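Side-chain contacts in nicotinate-nucleotide--dimethylbenzimidazole phosphoribosyltransferase (Thermus thermophilus HB8, PDB 1WX1), which probably catalyses phosphoribosyl transfer from nicotinate mononucleotide to 5,6-dimethylbenzimidazole, forming alpha-ribazole 5'-phosphate on the route to cobalamin: residues Arg10-Gln15 against Arg39-Leu44; Leu16-Arg21 against Tyr25-Ala30; Pro120-Ala123 against Pro129-Thr132; Glu145-Ala150 against Ala234-Glu239; Leu260-Lys263 against Leu268-His271. All coordinates share one frame; numbering follows the deposited sequence.

Interaction 1 (Arg10-Gln15 against Arg39-Leu44)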
# COMPACT_ATOMS: atom_id res chain seq x y z
N ARG A 10 -14.88 -17.23 4.53
CA ARG A 10 -13.87 -18.03 3.85
C ARG A 10 -14.52 -18.76 2.67
O ARG A 10 -13.90 -18.92 1.62
CB ARG A 10 -13.26 -19.02 4.84
CG ARG A 10 -11.95 -19.63 4.38
CD ARG A 10 -11.44 -20.63 5.41
NE ARG A 10 -11.15 -20.00 6.69
CZ ARG A 10 -11.47 -20.53 7.87
NH1 ARG A 10 -12.10 -21.69 7.93
NH2 ARG A 10 -11.16 -19.89 8.99
N LEU A 11 -15.76 -19.19 2.85
CA LEU A 11 -16.49 -19.88 1.78
C LEU A 11 -16.84 -18.93 0.64
O LEU A 11 -16.66 -19.26 -0.54
CB LEU A 11 -17.79 -20.48 2.31
CG LEU A 11 -17.75 -21.62 3.33
CD1 LEU A 11 -19.17 -22.13 3.54
CD2 LEU A 11 -16.86 -22.74 2.82
N ARG A 12 -17.35 -17.75 0.98
CA ARG A 12 -17.72 -16.78 -0.05
C ARG A 12 -16.49 -16.37 -0.87
O ARG A 12 -16.56 -16.25 -2.09
CB ARG A 12 -18.36 -15.53 0.57
CG ARG A 12 -18.81 -14.53 -0.47
CD ARG A 12 -19.48 -13.28 0.11
NE ARG A 12 -19.86 -12.36 -0.96
CZ ARG A 12 -20.88 -12.56 -1.80
NH1 ARG A 12 -21.64 -13.65 -1.68
NH2 ARG A 12 -21.13 -11.69 -2.77
N MET A 13 -15.38 -16.16 -0.18
CA MET A 13 -14.12 -15.77 -0.81
C MET A 13 -13.75 -16.76 -1.91
O MET A 13 -13.40 -16.38 -3.03
CB MET A 13 -13.00 -15.73 0.24
CG MET A 13 -11.64 -15.30 -0.28
SD MET A 13 -11.60 -13.58 -0.84
CE MET A 13 -11.68 -12.71 0.75
N ASP A 14 -13.84 -18.05 -1.57
CA ASP A 14 -13.51 -19.11 -2.52
C ASP A 14 -14.44 -19.12 -3.73
O ASP A 14 -14.11 -19.71 -4.76
CB ASP A 14 -13.56 -20.47 -1.81
CG ASP A 14 -13.19 -21.61 -2.73
OD1 ASP A 14 -14.05 -22.49 -2.98
OD2 ASP A 14 -12.04 -21.63 -3.22
N GLN A 15 -15.60 -18.48 -3.61
CA GLN A 15 -16.56 -18.45 -4.71
C GLN A 15 -16.67 -17.11 -5.44
O GLN A 15 -17.51 -16.96 -6.33
CB GLN A 15 -17.95 -18.88 -4.22
CG GLN A 15 -18.04 -20.36 -3.87
CD GLN A 15 -17.71 -21.26 -5.07
OE1 GLN A 15 -18.42 -21.26 -6.07
NE2 GLN A 15 -16.61 -22.01 -4.96
N ARG A 39 -19.77 -9.79 10.13
CA ARG A 39 -20.54 -9.64 8.90
C ARG A 39 -19.74 -10.27 7.77
O ARG A 39 -18.55 -10.01 7.65
CB ARG A 39 -20.73 -8.17 8.58
CG ARG A 39 -20.95 -7.31 9.79
CD ARG A 39 -20.59 -5.86 9.47
NE ARG A 39 -21.57 -5.22 8.61
CZ ARG A 39 -21.54 -3.94 8.26
NH1 ARG A 39 -20.57 -3.14 8.73
NH2 ARG A 39 -22.40 -3.46 7.37
N VAL A 40 -20.39 -11.07 6.93
CA VAL A 40 -19.71 -11.70 5.81
C VAL A 40 -19.27 -10.65 4.80
O VAL A 40 -18.30 -10.85 4.06
CB VAL A 40 -20.60 -12.74 5.11
CG1 VAL A 40 -19.91 -13.28 3.86
CG2 VAL A 40 -20.90 -13.89 6.06
N LYS A 41 -19.97 -9.52 4.77
CA LYS A 41 -19.62 -8.42 3.88
C LYS A 41 -19.25 -7.22 4.74
O LYS A 41 -20.07 -6.33 4.98
CB LYS A 41 -20.79 -8.09 2.95
CG LYS A 41 -21.10 -9.19 1.93
CD LYS A 41 -22.14 -8.76 0.91
CE LYS A 41 -22.43 -9.87 -0.09
NZ LYS A 41 -23.34 -9.42 -1.18
N PRO A 42 -18.00 -7.18 5.22
CA PRO A 42 -17.51 -6.09 6.06
C PRO A 42 -17.53 -4.76 5.33
O PRO A 42 -17.42 -4.71 4.11
CB PRO A 42 -16.07 -6.51 6.40
CG PRO A 42 -15.96 -7.94 5.95
CD PRO A 42 -16.90 -8.05 4.79
N GLU A 43 -17.66 -3.69 6.10
CA GLU A 43 -17.67 -2.34 5.55
C GLU A 43 -16.85 -1.43 6.46
O GLU A 43 -16.97 -1.49 7.68
CB GLU A 43 -19.10 -1.82 5.43
CG GLU A 43 -19.98 -2.67 4.52
CD GLU A 43 -21.35 -2.06 4.28
OE1 GLU A 43 -21.42 -0.93 3.74
OE2 GLU A 43 -22.36 -2.71 4.64
N LEU A 44 -15.99 -0.62 5.86
CA LEU A 44 -15.16 0.31 6.61
C LEU A 44 -15.34 1.70 6.04
O LEU A 44 -15.73 1.88 4.89
CB LEU A 44 -13.68 -0.09 6.51
CG LEU A 44 -13.26 -1.36 7.26
CD1 LEU A 44 -11.78 -1.64 6.98
CD2 LEU A 44 -13.50 -1.18 8.76

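Interaction 2 (Leu16-Arg21 against Tyr25-Ala30)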
# COMPACT_ATOMS: atom_id res chain seq x y z
N LEU A 16 -15.83 -16.15 -5.08
CA LEU A 16 -15.86 -14.84 -5.74
C LEU A 16 -15.32 -14.96 -7.16
O LEU A 16 -14.55 -15.86 -7.47
CB LEU A 16 -15.02 -13.83 -4.95
CG LEU A 16 -15.54 -13.48 -3.56
CD1 LEU A 16 -14.64 -12.42 -2.95
CD2 LEU A 16 -16.99 -12.98 -3.63
N THR A 17 -15.74 -14.03 -8.03
CA THR A 17 -15.32 -14.05 -9.42
C THR A 17 -13.86 -13.67 -9.66
O THR A 17 -13.55 -12.56 -10.09
CB THR A 17 -16.23 -13.15 -10.29
OG1 THR A 17 -16.32 -11.84 -9.71
CG2 THR A 17 -17.63 -13.76 -10.39
N LYS A 18 -12.98 -14.63 -9.39
CA LYS A 18 -11.54 -14.46 -9.58
C LYS A 18 -10.84 -15.77 -9.23
O LYS A 18 -11.37 -16.59 -8.47
CB LYS A 18 -11.00 -13.30 -8.73
CG LYS A 18 -11.49 -13.26 -7.30
CD LYS A 18 -10.75 -14.24 -6.41
CE LYS A 18 -11.14 -14.04 -4.96
NZ LYS A 18 -10.38 -14.95 -4.07
N PRO A 19 -9.65 -16.00 -9.80
CA PRO A 19 -8.92 -17.24 -9.52
C PRO A 19 -8.67 -17.38 -8.02
O PRO A 19 -8.55 -16.39 -7.31
CB PRO A 19 -7.62 -17.07 -10.30
CG PRO A 19 -8.01 -16.14 -11.43
CD PRO A 19 -8.90 -15.14 -10.73
N PRO A 20 -8.61 -18.63 -7.52
CA PRO A 20 -8.38 -18.84 -6.09
C PRO A 20 -7.06 -18.20 -5.66
O PRO A 20 -6.04 -18.34 -6.33
CB PRO A 20 -8.33 -20.37 -5.98
CG PRO A 20 -9.27 -20.80 -7.07
CD PRO A 20 -8.87 -19.90 -8.21
N ARG A 21 -7.10 -17.48 -4.54
CA ARG A 21 -5.90 -16.83 -4.01
C ARG A 21 -5.39 -15.71 -4.91
O ARG A 21 -4.29 -15.22 -4.71
CB ARG A 21 -4.80 -17.87 -3.81
CG ARG A 21 -5.22 -19.00 -2.88
CD ARG A 21 -4.28 -20.22 -2.93
NE ARG A 21 -4.81 -21.31 -3.76
CZ ARG A 21 -4.38 -21.65 -4.98
NH1 ARG A 21 -3.38 -20.99 -5.59
NH2 ARG A 21 -4.96 -22.66 -5.62
N TYR A 25 -2.46 -11.69 -0.09
CA TYR A 25 -2.58 -11.40 1.33
C TYR A 25 -3.82 -10.59 1.72
O TYR A 25 -4.24 -10.62 2.87
CB TYR A 25 -1.33 -10.67 1.84
CG TYR A 25 -1.37 -10.40 3.33
CD1 TYR A 25 -0.99 -9.17 3.84
CD2 TYR A 25 -1.83 -11.38 4.23
CE1 TYR A 25 -1.06 -8.90 5.21
CE2 TYR A 25 -1.90 -11.12 5.60
CZ TYR A 25 -1.51 -9.87 6.08
OH TYR A 25 -1.58 -9.59 7.42
N LEU A 26 -4.39 -9.86 0.77
CA LEU A 26 -5.57 -9.06 1.09
C LEU A 26 -6.78 -9.94 1.40
O LEU A 26 -7.70 -9.50 2.08
CB LEU A 26 -5.90 -8.10 -0.06
CG LEU A 26 -4.90 -6.96 -0.29
CD1 LEU A 26 -5.43 -6.03 -1.38
CD2 LEU A 26 -4.68 -6.19 1.01
N GLU A 27 -6.78 -11.17 0.90
CA GLU A 27 -7.90 -12.07 1.16
C GLU A 27 -7.96 -12.41 2.65
O GLU A 27 -9.04 -12.43 3.25
CB GLU A 27 -7.79 -13.34 0.32
CG GLU A 27 -7.75 -13.07 -1.19
CD GLU A 27 -7.87 -14.34 -2.03
OE1 GLU A 27 -7.72 -14.25 -3.26
OE2 GLU A 27 -8.13 -15.41 -1.45
N GLU A 28 -6.81 -12.68 3.25
CA GLU A 28 -6.76 -13.01 4.67
C GLU A 28 -7.24 -11.80 5.49
O GLU A 28 -7.95 -11.94 6.48
CB GLU A 28 -5.34 -13.39 5.09
CG GLU A 28 -5.25 -13.98 6.49
CD GLU A 28 -3.87 -14.54 6.80
OE1 GLU A 28 -3.28 -15.19 5.91
OE2 GLU A 28 -3.38 -14.35 7.94
N VAL A 29 -6.83 -10.62 5.06
CA VAL A 29 -7.22 -9.38 5.72
C VAL A 29 -8.74 -9.26 5.70
O VAL A 29 -9.37 -8.98 6.73
CB VAL A 29 -6.60 -8.15 5.01
CG1 VAL A 29 -7.11 -6.86 5.65
CG2 VAL A 29 -5.07 -8.21 5.10
N ALA A 30 -9.33 -9.48 4.53
CA ALA A 30 -10.79 -9.40 4.38
C ALA A 30 -11.50 -10.35 5.34
O ALA A 30 -12.47 -9.98 5.99
CB ALA A 30 -11.18 -9.73 2.93
O HOH W 1 -9.43 -17.13 -2.94

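Interaction 3 (Pro120-Ala123 against Pro129-Thr132)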
# COMPACT_ATOMS: atom_id res chain seq x y z
N PRO A 120 6.39 16.10 33.13
CA PRO A 120 7.20 16.66 32.04
C PRO A 120 8.28 15.68 31.59
O PRO A 120 9.45 15.84 31.91
CB PRO A 120 7.77 17.93 32.66
CG PRO A 120 7.99 17.52 34.09
CD PRO A 120 6.69 16.77 34.41
N GLY A 121 7.86 14.66 30.85
CA GLY A 121 8.81 13.66 30.38
C GLY A 121 9.16 12.67 31.48
O GLY A 121 8.94 12.92 32.66
N THR A 122 9.70 11.53 31.08
CA THR A 122 10.08 10.49 32.04
C THR A 122 11.47 10.76 32.60
O THR A 122 12.20 11.63 32.10
CB THR A 122 10.17 9.12 31.36
OG1 THR A 122 11.02 9.24 30.22
CG2 THR A 122 8.79 8.64 30.93
N ALA A 123 11.83 10.02 33.64
CA ALA A 123 13.16 10.12 34.22
C ALA A 123 14.03 9.31 33.26
O ALA A 123 13.50 8.64 32.37
CB ALA A 123 13.18 9.49 35.62
N PRO A 129 14.00 4.00 37.38
CA PRO A 129 12.66 3.84 36.80
C PRO A 129 12.23 5.08 36.01
O PRO A 129 12.40 6.21 36.47
CB PRO A 129 11.78 3.60 38.03
CG PRO A 129 12.53 4.31 39.13
CD PRO A 129 13.95 3.93 38.85
N ALA A 130 11.68 4.85 34.83
CA ALA A 130 11.25 5.94 33.97
C ALA A 130 10.10 6.73 34.57
O ALA A 130 10.04 7.95 34.42
CB ALA A 130 10.85 5.39 32.60
N MET A 131 9.20 6.04 35.27
CA MET A 131 8.05 6.68 35.89
C MET A 131 7.54 5.76 36.99
O MET A 131 8.01 4.64 37.12
CB MET A 131 6.94 6.88 34.85
CG MET A 131 6.29 5.57 34.41
SD MET A 131 5.39 5.64 32.84
CE MET A 131 6.71 5.27 31.70
N THR A 132 6.57 6.22 37.77
CA THR A 132 6.01 5.39 38.83
C THR A 132 4.83 4.60 38.24
O THR A 132 4.28 4.98 37.20
CB THR A 132 5.46 6.22 40.01
OG1 THR A 132 4.38 7.04 39.55
CG2 THR A 132 6.55 7.09 40.61

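Interaction 4 (Glu145-Ala150 against Ala234-Glu239)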
# COMPACT_ATOMS: atom_id res chain seq x y z
N GLU A 145 -9.00 7.32 26.96
CA GLU A 145 -9.84 8.50 26.77
C GLU A 145 -9.77 9.06 25.35
O GLU A 145 -10.80 9.36 24.74
CB GLU A 145 -9.45 9.61 27.76
CG GLU A 145 -10.48 10.73 27.86
CD GLU A 145 -10.01 11.89 28.73
OE1 GLU A 145 -9.10 11.70 29.56
OE2 GLU A 145 -10.58 13.00 28.60
N ALA A 146 -8.55 9.21 24.84
CA ALA A 146 -8.36 9.73 23.49
C ALA A 146 -8.96 8.80 22.44
O ALA A 146 -9.59 9.25 21.49
CB ALA A 146 -6.87 9.96 23.23
N ALA A 147 -8.78 7.49 22.62
CA ALA A 147 -9.33 6.52 21.68
C ALA A 147 -10.86 6.55 21.71
O ALA A 147 -11.50 6.48 20.66
CB ALA A 147 -8.84 5.11 22.02
N ARG A 148 -11.43 6.67 22.90
CA ARG A 148 -12.88 6.70 23.03
C ARG A 148 -13.47 7.89 22.29
O ARG A 148 -14.53 7.78 21.65
CB ARG A 148 -13.31 6.75 24.51
CG ARG A 148 -14.82 6.89 24.72
CD ARG A 148 -15.64 5.88 23.90
NE ARG A 148 -15.23 4.50 24.13
CZ ARG A 148 -15.78 3.44 23.54
NH1 ARG A 148 -16.77 3.60 22.67
NH2 ARG A 148 -15.34 2.22 23.81
N ARG A 149 -12.79 9.03 22.36
CA ARG A 149 -13.30 10.18 21.62
C ARG A 149 -13.22 9.94 20.12
O ARG A 149 -14.11 10.33 19.38
CB ARG A 149 -12.55 11.44 21.90
CG ARG A 149 -13.14 12.59 21.10
CD ARG A 149 -12.23 13.76 21.23
NE ARG A 149 -12.60 14.90 20.41
CZ ARG A 149 -11.77 15.92 20.19
NH1 ARG A 149 -10.55 15.92 20.73
NH2 ARG A 149 -12.12 16.91 19.40
N ALA A 150 -12.15 9.30 19.67
CA ALA A 150 -11.98 9.03 18.24
C ALA A 150 -13.13 8.13 17.79
O ALA A 150 -13.75 8.38 16.76
CB ALA A 150 -10.62 8.34 17.96
N ALA A 234 -0.75 1.79 24.56
CA ALA A 234 -1.36 0.54 24.98
C ALA A 234 -2.83 0.82 25.32
O ALA A 234 -3.72 0.02 25.02
CB ALA A 234 -0.64 -0.02 26.20
N GLY A 235 -3.08 1.97 25.94
CA GLY A 235 -4.44 2.35 26.30
C GLY A 235 -5.30 2.58 25.08
O GLY A 235 -6.49 2.23 25.06
N ILE A 236 -4.72 3.19 24.06
CA ILE A 236 -5.44 3.46 22.82
C ILE A 236 -5.92 2.14 22.21
O ILE A 236 -7.08 2.01 21.83
CB ILE A 236 -4.54 4.21 21.81
CG1 ILE A 236 -4.28 5.63 22.33
CG2 ILE A 236 -5.18 4.23 20.41
CD1 ILE A 236 -3.14 6.35 21.61
N TYR A 237 -5.02 1.16 22.15
CA TYR A 237 -5.38 -0.14 21.57
C TYR A 237 -6.35 -0.94 22.44
O TYR A 237 -7.23 -1.62 21.92
CB TYR A 237 -4.11 -0.95 21.27
CG TYR A 237 -3.36 -0.46 20.04
CD1 TYR A 237 -2.01 -0.12 20.12
CD2 TYR A 237 -4.00 -0.34 18.81
CE1 TYR A 237 -1.32 0.34 19.00
CE2 TYR A 237 -3.31 0.12 17.68
CZ TYR A 237 -1.97 0.46 17.79
OH TYR A 237 -1.29 0.95 16.70
N LEU A 238 -6.20 -0.86 23.76
CA LEU A 238 -7.10 -1.58 24.66
C LEU A 238 -8.53 -1.08 24.48
O LEU A 238 -9.48 -1.86 24.49
CB LEU A 238 -6.66 -1.40 26.12
CG LEU A 238 -5.40 -2.14 26.56
CD1 LEU A 238 -5.03 -1.74 27.98
CD2 LEU A 238 -5.63 -3.65 26.46
N GLU A 239 -8.67 0.23 24.32
CA GLU A 239 -9.98 0.85 24.14
C GLU A 239 -10.56 0.48 22.78
O GLU A 239 -11.76 0.19 22.67
CB GLU A 239 -9.85 2.38 24.26
CG GLU A 239 -11.19 3.13 24.24
CD GLU A 239 -12.04 2.87 25.48
OE1 GLU A 239 -11.47 2.51 26.54
OE2 GLU A 239 -13.28 3.03 25.41

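Interaction 5 (Leu260-Lys263 against Leu268-His271)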
# COMPACT_ATOMS: atom_id res chain seq x y z
N LEU A 260 2.53 -4.22 24.89
CA LEU A 260 2.14 -4.03 26.28
C LEU A 260 0.64 -4.30 26.43
O LEU A 260 0.22 -4.97 27.38
CB LEU A 260 2.46 -2.60 26.73
CG LEU A 260 2.02 -2.23 28.15
CD1 LEU A 260 2.57 -3.23 29.15
CD2 LEU A 260 2.50 -0.82 28.47
N ALA A 261 -0.15 -3.78 25.50
CA ALA A 261 -1.60 -3.98 25.53
C ALA A 261 -1.91 -5.47 25.41
O ALA A 261 -2.78 -6.00 26.11
CB ALA A 261 -2.25 -3.20 24.38
N TRP A 262 -1.20 -6.14 24.51
CA TRP A 262 -1.38 -7.57 24.27
C TRP A 262 -1.10 -8.36 25.55
O TRP A 262 -1.83 -9.30 25.89
CB TRP A 262 -0.44 -8.02 23.15
CG TRP A 262 -0.51 -9.47 22.82
CD1 TRP A 262 -1.63 -10.25 22.72
CD2 TRP A 262 0.60 -10.32 22.50
NE1 TRP A 262 -1.29 -11.53 22.36
CE2 TRP A 262 0.08 -11.61 22.23
CE3 TRP A 262 1.99 -10.14 22.44
CZ2 TRP A 262 0.88 -12.69 21.86
CZ3 TRP A 262 2.80 -11.22 22.08
CH2 TRP A 262 2.24 -12.48 21.82
N LYS A 263 -0.04 -7.98 26.26
CA LYS A 263 0.31 -8.66 27.50
C LYS A 263 -0.78 -8.50 28.55
O LYS A 263 -0.98 -9.37 29.39
CB LYS A 263 1.64 -8.12 28.05
CG LYS A 263 2.83 -8.47 27.18
CD LYS A 263 2.88 -9.97 26.94
CE LYS A 263 3.96 -10.33 25.93
NZ LYS A 263 3.93 -11.79 25.65
N LEU A 268 -6.44 -9.37 22.32
CA LEU A 268 -6.29 -8.16 21.52
C LEU A 268 -5.55 -8.39 20.21
O LEU A 268 -5.76 -7.68 19.23
CB LEU A 268 -5.59 -7.09 22.36
CG LEU A 268 -5.34 -5.72 21.72
CD1 LEU A 268 -5.51 -4.64 22.79
CD2 LEU A 268 -3.94 -5.68 21.10
N ARG A 269 -4.69 -9.40 20.20
CA ARG A 269 -3.89 -9.72 19.03
C ARG A 269 -4.74 -10.00 17.79
O ARG A 269 -4.33 -9.69 16.68
CB ARG A 269 -3.02 -10.94 19.32
CG ARG A 269 -2.02 -11.27 18.22
CD ARG A 269 -1.35 -12.60 18.55
NE ARG A 269 -2.05 -13.73 17.95
CZ ARG A 269 -2.27 -13.85 16.64
NH1 ARG A 269 -1.85 -12.92 15.79
NH2 ARG A 269 -2.93 -14.91 16.18
N ASP A 270 -5.93 -10.59 17.98
CA ASP A 270 -6.82 -10.91 16.87
C ASP A 270 -7.39 -9.68 16.17
O ASP A 270 -7.91 -9.78 15.06
CB ASP A 270 -7.98 -11.79 17.35
CG ASP A 270 -7.51 -13.09 17.93
OD1 ASP A 270 -6.64 -13.74 17.31
OD2 ASP A 270 -8.01 -13.47 19.01
N HIS A 271 -7.29 -8.52 16.81
CA HIS A 271 -7.80 -7.28 16.24
C HIS A 271 -6.72 -6.44 15.57
O HIS A 271 -7.02 -5.40 14.97
CB HIS A 271 -8.46 -6.42 17.32
CG HIS A 271 -9.81 -6.92 17.75
ND1 HIS A 271 -10.96 -6.17 17.62
CD2 HIS A 271 -10.19 -8.08 18.33
CE1 HIS A 271 -11.98 -6.84 18.09
NE2 HIS A 271 -11.54 -8.01 18.53

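Interaction 1 (Arg10-Gln15 against Arg39-Leu44)
Near the C-terminal end of helix 3-14, R12 reaches across to V40 and K41 in the loop that leads from helix 24-37 towards strand 47-54. The arginine is stretched out: CG lies opposite the backbone N (chi1 -177°) and the chain stays straight to NE, which carries the guanidinium past the shoulder of V40. There R12 CD touches V40 CG1 at 3.8 Å, the apolar part of the meeting. K41, also extended beyond CG, lays its CE over one face of the guanidinium, 3.3 Å above the plane and displaced toward the rim. K41 CE is also 3.5 Å from R12 CZ. This is surface packing between a helix of the N-terminal helical pair and the loop that feeds the parallel sheet. R12 NH2 and K41 NZ, both cationic, are 3.5 Å apart, and other groups probably offset the cost: R12 NE donates to L322 O, NH1 forms a salt bridge with E329, and NH2 makes a weak bond to M324 O. Within the loop, R39 NH2 forms its own salt bridge with E43 OE2 at 2.8 Å.

Interaction 2 (Leu16-Arg21 against Tyr25-Ala30)
E27, in the early part of helix 24-37, turns its side chain back onto K18 and R21 of the loop that precedes it, tying the connection between helices 3-14 and 24-37 to the start of the second helix. Followed outward, E27 CB first passes the thioether of M13 on helix 3-14, and CG keeps beside the same sulfur. CG stands opposite the carbonyl carbon (chi1 -59°) and the chain is extended beyond it, which holds the carboxylate out from the helix toward the loop. There the glutamate meets the backbone of R21: E27 CD lies 3.7 Å from R21 CA, and E27 OE1 is 3.2 Å from R21 C. E27 OE1 also forms a salt bridge with K18 NZ at 2.9 Å. This salt bridge includes a hydrogen bond that is weak, and the same oxygen also accepts from L23 N. K18 arrives from the opposite direction; its CG occupies the crowded position between backbone N and carbonyl carbon, and a bend at chi2 swings the amine toward E27. The loop also belongs to the dimer interface: K18 and P19 pack on L302 of the second subunit, and R21 O accepts from R279 of that subunit. E27 OE2, the last atom of the glutamate, receives a hydrogen bond of 2.6 Å from a water, and that water in turn accepts from R21 N at 2.8 Å.

Interaction 3 (Pro120-Ala123 against Pro129-Thr132)
A123 and A130 bring two irregular segments of one long loop to within 4.6 Å, CA to CA. A single backbone hydrogen bond joins them: A123 N donates to A130 O at 2.8 Å, nearly straight at 167°, and meets the oxygen in the carbonyl plane, on a lone pair. T122 and A123 are extended, whereas A130 has helix-like backbone angles that turn its carbonyl toward them. Side chains close in around this bond. T122 CB sits 3.3 Å from A130 O and 4.0 Å from A130 CB, while A123 CB rests 3.5 Å from P129 O; two successive carbonyl oxygens, of P129 and A130, thus each lie against a side-chain carbon of the first segment. M131 adds the far end of its chain: a bend at chi3 (88°) directs M131 CE to T122 CG2, 4.0 Å away, and the two side chains meet at a slant. L228 of helix 228-242 packs on both T122 and M131, T122 OG1 is bonded to G57 N, and backbone bonds from A130 to E224 and from M131 to A223 hold the second segment to helix 218-225. At the end of that segment, T132 caps helix 133-152 with its side chain while its own N donates to E135 OE1. This pairing fits a capping box, and it starts the helix of the beta-alpha-beta crossover that links strands 113-115 and 157-163.

Interaction 4 (Glu145-Ala150 against Ala234-Glu239)
A147 forms the tight part of this contact, where its methyl group lies against the backbone and side chains of I236 and E239. A147 CB is 3.6 Å from I236 O, 3.7 Å from E239 CB and 4.1 Å from I236 CG2, and such a small side chain lets the helices come close: the axes of segments 145-150 and 234-239 pass 8.0 Å apart. They run roughly in the same direction, crossing at -43°. Both helices also touch the parallel sheet beneath them, since A146 and I236 each rest on V50 of strand 47-54, as expected of helices layered on the sheet of an alpha/beta fold. Away from the sheet the contact turns polar and more exposed. R148 bends at chi2 and chi3, which swings its guanidinium across toward the neighbouring helix to meet E239 side-on. R148 NE, at 2.8 Å, and R148 NH2, at 2.7 Å, both donate to the one oxygen, E239 OE2, which lies in the guanidinium plane; sharing it leaves both bonds well off straight. The two flat groups are nevertheless almost perpendicular, 86° apart, and OE2 is approached on its anti side. Its companion, OE1, forms a salt bridge with R144, so two arginines of helix 133-152 share the carboxylate.

Interaction 5 (Leu260-Lys263 against Leu268-His271)
W262 lays the five-membered end of its indole alongside the aliphatic chain of R269, the two side chains pointing the same way. R269 CB lies 3.5 Å from W262 NE1 and 3.7 Å from W262 CD1, approaching the ring obliquely. Farther along, R269 CG stands over one ring face, displaced toward the rim, and R269 CD comes within 4.0 Å of W262 CZ2. W262 has CG opposite its backbone N (chi1 179°), which sends the indole off the helix flank toward the following segment. A bend at chi3 of R269 then turns the guanidinium steeply to the ring, 85° between planes, so the charged group does not stack on the indole; NH1 makes a weak bond to L290 O instead. Deeper in, L268 CD1 packs on A261 CB at 3.9 Å, and L238 and Y241 of helix 228-242 close over the same leucine. The segments are the end of helix 252-264 and the short 3-10 turn that leads into strand 272-274, outermost in the sheet of this chain. With carbon providing most of the surface on both sides, cohesion here probably rests mainly on dispersion and burial, and the arginine contributes to the contact through its methylenes while its charge is directed elsewhere.

In the fold
From the N terminus, interaction 1 closes a loop from helix 3-14 past helix 24-37, and interaction 2 nests inside it. The two touch where M13 packs on A30. Interaction 3 follows in series, pinching the loop between strand 113-115 and helix 133-152 on the opposite side of the chain's centre, about 46 Å from interaction 1 between centres. Interaction 4 makes the longest sequence jump, joining helix 133-152 to helix 228-242 over the sheet. Interaction 5 then closes a short turn before strand 272-274 and abuts interaction 4, with L238 touching both A261 and L268. None of the five cross along the chain.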